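PDB 3WJ7: putative oxidoreductase from Gluconobacter oxydans, which probably acts as an NAD(P)-dependent reductase of the extended short-chain dehydrogenase/reductase family, built on a Rossmann fold. Local coordinates for residues A[246-249]-A[250-253]; A[268-271]-A[272-275]. All coordinates share one frame; numbering follows the deposited sequence.

Interaction 1 of 2, residues A[246-249]-A[250-253]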
loop_
_atom_site.group_PDB
_atom_site.type_symbol
_atom_site.label_atom_id
_atom_site.label_comp_id
_atom_site.label_asym_id
_atom_site.label_seq_id
_atom_site.Cartn_x
_atom_site.Cartn_y
_atom_site.Cartn_z
ATOM N N ASN A 246 11.563 -27.096 -15.798
ATOM C CA ASN A 246 11.043 -25.911 -16.457
ATOM C C ASN A 246 9.927 -26.317 -17.386
ATOM O O ASN A 246 10.123 -27.108 -18.323
ATOM C CB ASN A 246 12.150 -25.156 -17.189
ATOM C CG ASN A 246 13.159 -24.509 -16.215
ATOM O OD1 ASN A 246 12.788 -23.715 -15.310
ATOM N ND2 ASN A 246 14.432 -24.837 -16.392
ATOM N N ILE A 247 8.732 -25.806 -17.098
ATOM C CA ILE A 247 7.543 -26.273 -17.772
ATOM C C ILE A 247 6.585 -25.114 -18.100
ATOM O O ILE A 247 6.482 -24.153 -17.358
ATOM C CB ILE A 247 6.883 -27.441 -16.988
ATOM C CG1 ILE A 247 5.934 -28.256 -17.916
ATOM C CG2 ILE A 247 6.236 -26.932 -15.707
ATOM C CD1 ILE A 247 5.107 -29.360 -17.266
ATOM N N MET A 248 5.941 -25.177 -19.254
ATOM C CA MET A 248 4.963 -24.166 -19.604
ATOM C C MET A 248 3.673 -24.539 -18.891
ATOM O O MET A 248 3.465 -25.697 -18.549
ATOM C CB MET A 248 4.740 -24.067 -21.123
ATOM C CG MET A 248 5.978 -23.713 -21.967
ATOM S SD MET A 248 6.742 -22.091 -21.752
ATOM C CE MET A 248 5.366 -20.922 -21.760
ATOM N N LEU A 249 2.829 -23.549 -18.634
ATOM C CA LEU A 249 1.656 -23.761 -17.817
ATOM C C LEU A 249 0.667 -24.677 -18.575
ATOM O O LEU A 249 0.008 -25.535 -17.979
ATOM C CB LEU A 249 1.065 -22.398 -17.432
ATOM C CG LEU A 249 0.098 -22.252 -16.262
ATOM C CD1 LEU A 249 0.590 -22.894 -14.972
ATOM C CD2 LEU A 249 -0.211 -20.778 -16.006
ATOM N N GLY A 250 0.592 -24.503 -19.899
ATOM C CA GLY A 250 -0.231 -25.352 -20.764
ATOM C C GLY A 250 0.164 -26.823 -20.640
ATOM O O GLY A 250 -0.712 -27.713 -20.523
ATOM N N ASP A 251 1.474 -27.077 -20.625
ATOM C CA ASP A 251 1.993 -28.438 -20.510
ATOM C C ASP A 251 1.666 -29.030 -19.157
ATOM O O ASP A 251 1.254 -30.179 -19.067
ATOM C CB ASP A 251 3.497 -28.480 -20.776
ATOM C CG ASP A 251 3.842 -28.142 -22.223
ATOM O OD1 ASP A 251 3.021 -28.421 -23.128
ATOM O OD2 ASP A 251 4.930 -27.573 -22.457
ATOM N N LEU A 252 1.850 -28.231 -18.117
ATOM C CA LEU A 252 1.418 -28.583 -16.784
ATOM C C LEU A 252 -0.039 -29.046 -16.743
ATOM O O LEU A 252 -0.337 -30.096 -16.173
ATOM C CB LEU A 252 1.594 -27.394 -15.827
ATOM C CG LEU A 252 1.212 -27.704 -14.381
ATOM C CD1 LEU A 252 2.049 -28.854 -13.811
ATOM C CD2 LEU A 252 1.346 -26.466 -13.510
ATOM N N PHE A 253 -0.932 -28.247 -17.333
ATOM C CA PHE A 253 -2.360 -28.561 -17.365
ATOM C C PHE A 253 -2.687 -29.773 -18.237
ATOM O O PHE A 253 -3.524 -30.577 -17.851
ATOM C CB PHE A 253 -3.196 -27.351 -17.764
ATOM C CG PHE A 253 -3.158 -26.237 -16.769
ATOM C CD1 PHE A 253 -3.076 -24.916 -17.199
ATOM C CD2 PHE A 253 -3.228 -26.507 -15.399
ATOM C CE1 PHE A 253 -3.044 -23.884 -16.279
ATOM C CE2 PHE A 253 -3.178 -25.492 -14.478
ATOM C CZ PHE A 253 -3.089 -24.170 -14.916
HETATM O O HOH W 1 7.140 -26.714 -21.382
#
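Met248 O accepts the backbone N-H of Leu252 at 3.0 Å, in its carbonyl plane and almost straight (172° at the hydrogen); this is the first bond of helix 249-259, where strand 239-248 gives way to it. Met248 is thus the N-cap residue of a strand-to-helix junction in the extended SDR fold. One residue on, Leu249 O takes Phe253 N at 2.9 Å, a regular helical bond. A water bridges the first turn, accepting from Met248 N at 2.9 Å and donating to Asp251 OD2; the other carboxylate oxygen, OD1, forms a salt bridge with Arg254, so both oxygens of Asp251 are engaged near the helix start, where the dipole would probably favour a negative charge.

Apolar packing follows. Ile247 sends CG1 opposite its own N (chi1 -160°), which carries CD1 over the helix backbone to 3.6 Å from Leu252 N, while CG1 meets Asp251 CB at 3.8 Å. Leu249 and Phe253 lie side by side, pointing the same way, and both touch Met198 of helix 194-203. Beside them, Leu249 CD1 reaches Leu252 CD2, and Leu249 CG lies 3.5 Å from Phe253 CE1.

Interaction 2 of 2, residues A[268-271]-A[272-275]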
loop_
_atom_site.group_PDB
_atom_site.type_symbol
_atom_site.label_atom_id
_atom_site.label_comp_id
_atom_site.label_asym_id
_atom_site.label_seq_id
_atom_site.Cartn_x
_atom_site.Cartn_y
_atom_site.Cartn_z
ATOM N N LYS A 268 -6.725 -20.913 -24.032
ATOM C CA LYS A 268 -5.391 -20.524 -23.654
ATOM C C LYS A 268 -5.094 -19.096 -24.116
ATOM O O LYS A 268 -4.971 -18.834 -25.307
ATOM C CB LYS A 268 -4.357 -21.506 -24.194
ATOM C CG LYS A 268 -2.931 -21.104 -23.830
ATOM C CD LYS A 268 -1.999 -21.069 -25.027
ATOM C CE LYS A 268 -1.308 -22.408 -25.218
ATOM N NZ LYS A 268 -0.439 -22.339 -26.419
ATOM N N LEU A 269 -4.955 -18.178 -23.175
ATOM C CA LEU A 269 -4.681 -16.791 -23.515
ATOM C C LEU A 269 -3.183 -16.475 -23.628
ATOM O O LEU A 269 -2.464 -16.590 -22.639
ATOM C CB LEU A 269 -5.331 -15.904 -22.456
ATOM C CG LEU A 269 -6.794 -16.239 -22.163
ATOM C CD1 LEU A 269 -7.276 -15.181 -21.184
ATOM C CD2 LEU A 269 -7.639 -16.257 -23.435
ATOM N N LYS A 270 -2.703 -16.068 -24.808
ATOM C CA LYS A 270 -1.276 -15.757 -24.946
ATOM C C LYS A 270 -1.003 -14.463 -24.163
ATOM O O LYS A 270 -1.874 -13.583 -24.006
ATOM C CB LYS A 270 -0.848 -15.579 -26.393
ATOM C CG LYS A 270 -0.902 -16.821 -27.253
ATOM C CD LYS A 270 -0.557 -16.505 -28.701
ATOM C CE LYS A 270 -1.060 -17.634 -29.599
ATOM N NZ LYS A 270 -1.643 -17.147 -30.892
ATOM N N GLN A 271 0.217 -14.347 -23.672
ATOM C CA GLN A 271 0.529 -13.268 -22.768
ATOM C C GLN A 271 0.571 -11.972 -23.554
ATOM O O GLN A 271 0.250 -10.904 -23.027
ATOM C CB GLN A 271 1.847 -13.538 -22.034
ATOM C CG GLN A 271 1.871 -12.988 -20.613
ATOM C CD GLN A 271 2.623 -13.880 -19.662
ATOM O OE1 GLN A 271 3.530 -14.611 -20.066
ATOM N NE2 GLN A 271 2.244 -13.841 -18.388
ATOM N N SER A 272 0.918 -12.067 -24.830
ATOM C CA SER A 272 0.947 -10.876 -25.657
ATOM C C SER A 272 -0.464 -10.277 -25.863
ATOM O O SER A 272 -0.586 -9.151 -26.325
ATOM C CB SER A 272 1.652 -11.133 -26.987
ATOM O OG SER A 272 1.061 -12.206 -27.671
ATOM N N TRP A 273 -1.521 -11.023 -25.515
ATOM C CA TRP A 273 -2.867 -10.513 -25.661
ATOM C C TRP A 273 -3.205 -9.653 -24.469
ATOM O O TRP A 273 -4.281 -9.093 -24.398
ATOM C CB TRP A 273 -3.892 -11.634 -25.749
ATOM C CG TRP A 273 -3.760 -12.542 -26.935
ATOM C CD1 TRP A 273 -2.914 -12.395 -27.998
ATOM C CD2 TRP A 273 -4.521 -13.720 -27.186
ATOM N NE1 TRP A 273 -3.103 -13.409 -28.891
ATOM C CE2 TRP A 273 -4.081 -14.243 -28.421
ATOM C CE3 TRP A 273 -5.538 -14.382 -26.488
ATOM C CZ2 TRP A 273 -4.600 -15.418 -28.973
ATOM C CZ3 TRP A 273 -6.062 -15.554 -27.021
ATOM C CH2 TRP A 273 -5.587 -16.063 -28.260
ATOM N N LEU A 274 -2.300 -9.547 -23.509
ATOM C CA LEU A 274 -2.606 -8.701 -22.351
ATOM C C LEU A 274 -2.178 -7.262 -22.645
ATOM O O LEU A 274 -2.554 -6.346 -21.921
ATOM C CB LEU A 274 -1.953 -9.246 -21.067
ATOM C CG LEU A 274 -2.404 -10.609 -20.521
ATOM C CD1 LEU A 274 -1.274 -11.238 -19.734
ATOM C CD2 LEU A 274 -3.668 -10.551 -19.661
ATOM N N TYR A 275 -1.419 -7.078 -23.732
ATOM C CA TYR A 275 -0.920 -5.750 -24.130
ATOM C C TYR A 275 -2.011 -4.672 -24.115
ATOM O O TYR A 275 -1.844 -3.675 -23.467
ATOM C CB TYR A 275 -0.146 -5.802 -25.462
ATOM C CG TYR A 275 0.391 -4.456 -25.987
ATOM C CD1 TYR A 275 1.757 -4.112 -25.878
ATOM C CD2 TYR A 275 -0.472 -3.543 -26.612
ATOM C CE1 TYR A 275 2.228 -2.887 -26.359
ATOM C CE2 TYR A 275 -0.019 -2.331 -27.100
ATOM C CZ TYR A 275 1.320 -2.002 -26.992
ATOM O OH TYR A 275 1.711 -0.777 -27.506
#
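Between Lys270 and Leu274 the backbone leaves strand 267-269, whose end is weakly bonded, and winds into a short 3-10 turn. Two successive i-to-i+3 bonds define it: Trp273 N donates to Lys270 O at 3.0 Å and Leu274 N to Gln271 O at 2.9 Å. Each donor sits well above the plane of its carbonyl, by more than 50°.

Trp273 folds back over the strand end. With CG on the side remote from its carbonyl carbon (chi1 -63°), the indole lies across Lys270, whose CB stands 4.0 Å from the centroid of the five-membered ring and only 6° off its normal, a CH-pi contact over the face. The lysine chain then passes out beyond the rim between NE1 and CZ2, and NZ lies 3.9 Å from Trp273 CZ2. At the six-membered end, Leu269 CD2 meets CZ3 of Trp273 at 4.0 Å, the two side chains crossing at about a right angle. Gln271 CG packs on Leu274 CD1 at 3.7 Å, while its NE2 is hydrogen-bonded to Gly287 O of the second subunit, where Phe288 also touches Leu274. This is a 3-10 turn linking strand 267-269 to helix 275-288, with an indole laid over a lysine, at a subunit interface.

The same principle, a strand handing over to a helical turn, appears twice in series: interaction 1 starts helix 249-259, and the chain then passes through strand 267-269 into interaction 2. Their centres are 16 Å apart and their nearest atoms about 5 Å, without touching. Strand 209-211, which pairs in parallel with 267-269, and the following Glu212 contact both: Glu212 holds Gly250 N and forms a long, weak ion pair with Lys268, while Tyr210 meets the Phe253 ring edge-to-face and forms a backbone hydrogen bond with Leu269. The side chain of Phe253 is about 6 Å from a bound mercury ion, and that of Lys268 about 11 Å from a mercury ion. Interaction 1 is buried; interaction 2 is at the surface.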